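Local structure of outer membrane protein OMP121 (Bacteroides thetaiotaomicron, 5FQ8) at residues S944-F948 with I949-M953. The protein is a TonB-dependent outer membrane receptor that binds metal ions and probably imports a substrate across the outer membrane through its plugged beta barrel. Residues are numbered along the deposited sequence; the frame is centred on the assembly and turned at random.
Sequences SSNTF and IDPEM
OD1 of N946 takes two backbone hydrogen bonds at once, from the successive amides of F948 and I949. The bond from F948 N is the shorter, 2.9 Å to N946 OD1, and it arrives close to the line of the side-chain carbonyl. I949 N comes in more from the side, 3.3 Å from N946 OD1, in the plane of the carbonyl and on a lone pair, with its N-H nearly straight at the oxygen. The amide can do this because CG of N946 lies anti to the backbone N (chi1 167°), which swings the group forward over the chain that follows. Its other end, ND2, passes obliquely by the proline ring, 3.9 Å from P951 CG, and touches I949 CG1 at 4.0 Å. Next to these polar bonds the contact is apolar, CB of F948 lying 4.1 Å from CG2 of I949. The F948 side chain leads away to K834 and Y838 of helix 832-839, and the OG1 of T947 sits over one ring face, toward the rim. Shortening N946 to an alanine removes the shared acceptor and would probably leave the amide N-H groups of F948 and I949 without their partner, and the turn freer to shift. A similar device recurs four residues on: D950 OD1 receives E952 N at 2.9 Å, the donor standing above the carboxylate plane. K906 makes salt bridges to both D950 and E952, and E952 also pairs with R908 and reaches S75 N of the plug domain. Two Asx turns in succession, led by N946 and D950, thus shape the largely buried part of this irregular loop between strands 928-941 and 965-966 of a TonB-dependent receptor.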
loop_
_atom_site.group_PDB
_atom_site.type_symbol
_atom_site.label_atom_id
_atom_site.label_comp_id
_atom_site.label_asym_id
_atom_site.label_seq_id
_atom_site.Cartn_x
_atom_site.Cartn_y
_atom_site.Cartn_z
ATOM N N SER B 944 -35.553 -33.846 -3.104
ATOM C CA SER B 944 -35.126 -34.687 -1.992
ATOM C C SER B 944 -33.630 -34.616 -1.710
ATOM O O SER B 944 -33.203 -34.632 -0.552
ATOM C CB SER B 944 -35.521 -36.130 -2.286
ATOM O OG SER B 944 -34.963 -37.016 -1.342
ATOM N N SER B 945 -32.826 -34.522 -2.767
ATOM C CA SER B 945 -31.392 -34.708 -2.640
ATOM C C SER B 945 -30.670 -33.471 -2.145
ATOM O O SER B 945 -29.500 -33.557 -1.766
ATOM C CB SER B 945 -30.824 -35.100 -3.983
ATOM O OG SER B 945 -31.111 -34.097 -4.926
ATOM N N ASN B 946 -31.312 -32.329 -2.166
ATOM C CA ASN B 946 -30.700 -31.081 -1.748
ATOM C C ASN B 946 -31.412 -30.655 -0.482
ATOM O O ASN B 946 -32.534 -30.156 -0.530
ATOM C CB ASN B 946 -30.814 -30.042 -2.851
ATOM C CG ASN B 946 -30.479 -28.656 -2.389
ATOM O OD1 ASN B 946 -30.114 -28.429 -1.247
ATOM N ND2 ASN B 946 -30.599 -27.711 -3.292
ATOM N N THR B 947 -30.767 -30.860 0.648
ATOM C CA THR B 947 -31.273 -30.361 1.910
ATOM C C THR B 947 -30.355 -29.300 2.470
ATOM O O THR B 947 -30.255 -29.144 3.686
ATOM C CB THR B 947 -31.419 -31.487 2.919
ATOM O OG1 THR B 947 -30.153 -32.118 3.071
ATOM C CG2 THR B 947 -32.422 -32.501 2.449
ATOM N N PHE B 948 -29.665 -28.579 1.596
ATOM C CA PHE B 948 -28.555 -27.763 2.052
ATOM C C PHE B 948 -28.721 -26.284 1.759
ATOM O O PHE B 948 -28.562 -25.472 2.670
ATOM C CB PHE B 948 -27.247 -28.290 1.441
ATOM C CG PHE B 948 -27.101 -29.766 1.543
ATOM C CD1 PHE B 948 -27.011 -30.378 2.772
ATOM C CD2 PHE B 948 -27.087 -30.540 0.417
ATOM C CE1 PHE B 948 -26.903 -31.724 2.867
ATOM C CE2 PHE B 948 -26.986 -31.882 0.509
ATOM C CZ PHE B 948 -26.884 -32.482 1.735
ATOM N N ILE B 949 -29.022 -25.900 0.525
ATOM C CA ILE B 949 -28.968 -24.499 0.142
ATOM C C ILE B 949 -30.210 -24.056 -0.613
ATOM O O ILE B 949 -30.900 -24.854 -1.251
ATOM C CB ILE B 949 -27.750 -24.209 -0.742
ATOM C CG1 ILE B 949 -27.831 -25.051 -2.004
ATOM C CG2 ILE B 949 -26.494 -24.484 -0.011
ATOM C CD1 ILE B 949 -26.936 -24.562 -3.096
ATOM N N ASP B 950 -30.472 -22.762 -0.552
ATOM C CA ASP B 950 -31.320 -22.121 -1.537
ATOM C C ASP B 950 -30.424 -21.932 -2.743
ATOM O O ASP B 950 -29.485 -21.141 -2.689
ATOM C CB ASP B 950 -31.885 -20.799 -1.016
ATOM C CG ASP B 950 -32.451 -19.913 -2.116
ATOM O OD1 ASP B 950 -32.505 -20.304 -3.288
ATOM O OD2 ASP B 950 -32.856 -18.790 -1.794
ATOM N N PRO B 951 -30.672 -22.628 -3.824
ATOM C CA PRO B 951 -29.788 -22.553 -4.990
ATOM C C PRO B 951 -29.541 -21.168 -5.564
ATOM O O PRO B 951 -28.759 -21.054 -6.509
ATOM C CB PRO B 951 -30.523 -23.413 -6.011
ATOM C CG PRO B 951 -31.213 -24.398 -5.215
ATOM C CD PRO B 951 -31.630 -23.726 -3.959
ATOM N N GLU B 952 -30.184 -20.122 -5.050
ATOM C CA GLU B 952 -29.974 -18.787 -5.589
ATOM C C GLU B 952 -28.811 -18.130 -4.849
ATOM O O GLU B 952 -28.972 -17.206 -4.052
ATOM C CB GLU B 952 -31.246 -17.963 -5.479
ATOM C CG GLU B 952 -31.283 -16.807 -6.442
ATOM C CD GLU B 952 -32.524 -15.966 -6.328
ATOM O OE1 GLU B 952 -33.526 -16.460 -5.786
ATOM O OE2 GLU B 952 -32.484 -14.808 -6.784
ATOM N N MET B 953 -27.613 -18.626 -5.146
ATOM C CA MET B 953 -26.426 -18.352 -4.346
ATOM C C MET B 953 -25.179 -18.393 -5.213
ATOM O O MET B 953 -25.012 -19.318 -6.009
ATOM C CB MET B 953 -26.257 -19.392 -3.246
ATOM C CG MET B 953 -26.631 -18.978 -1.878
ATOM S SD MET B 953 -26.284 -20.384 -0.853
ATOM C CE MET B 953 -26.817 -19.775 0.718
#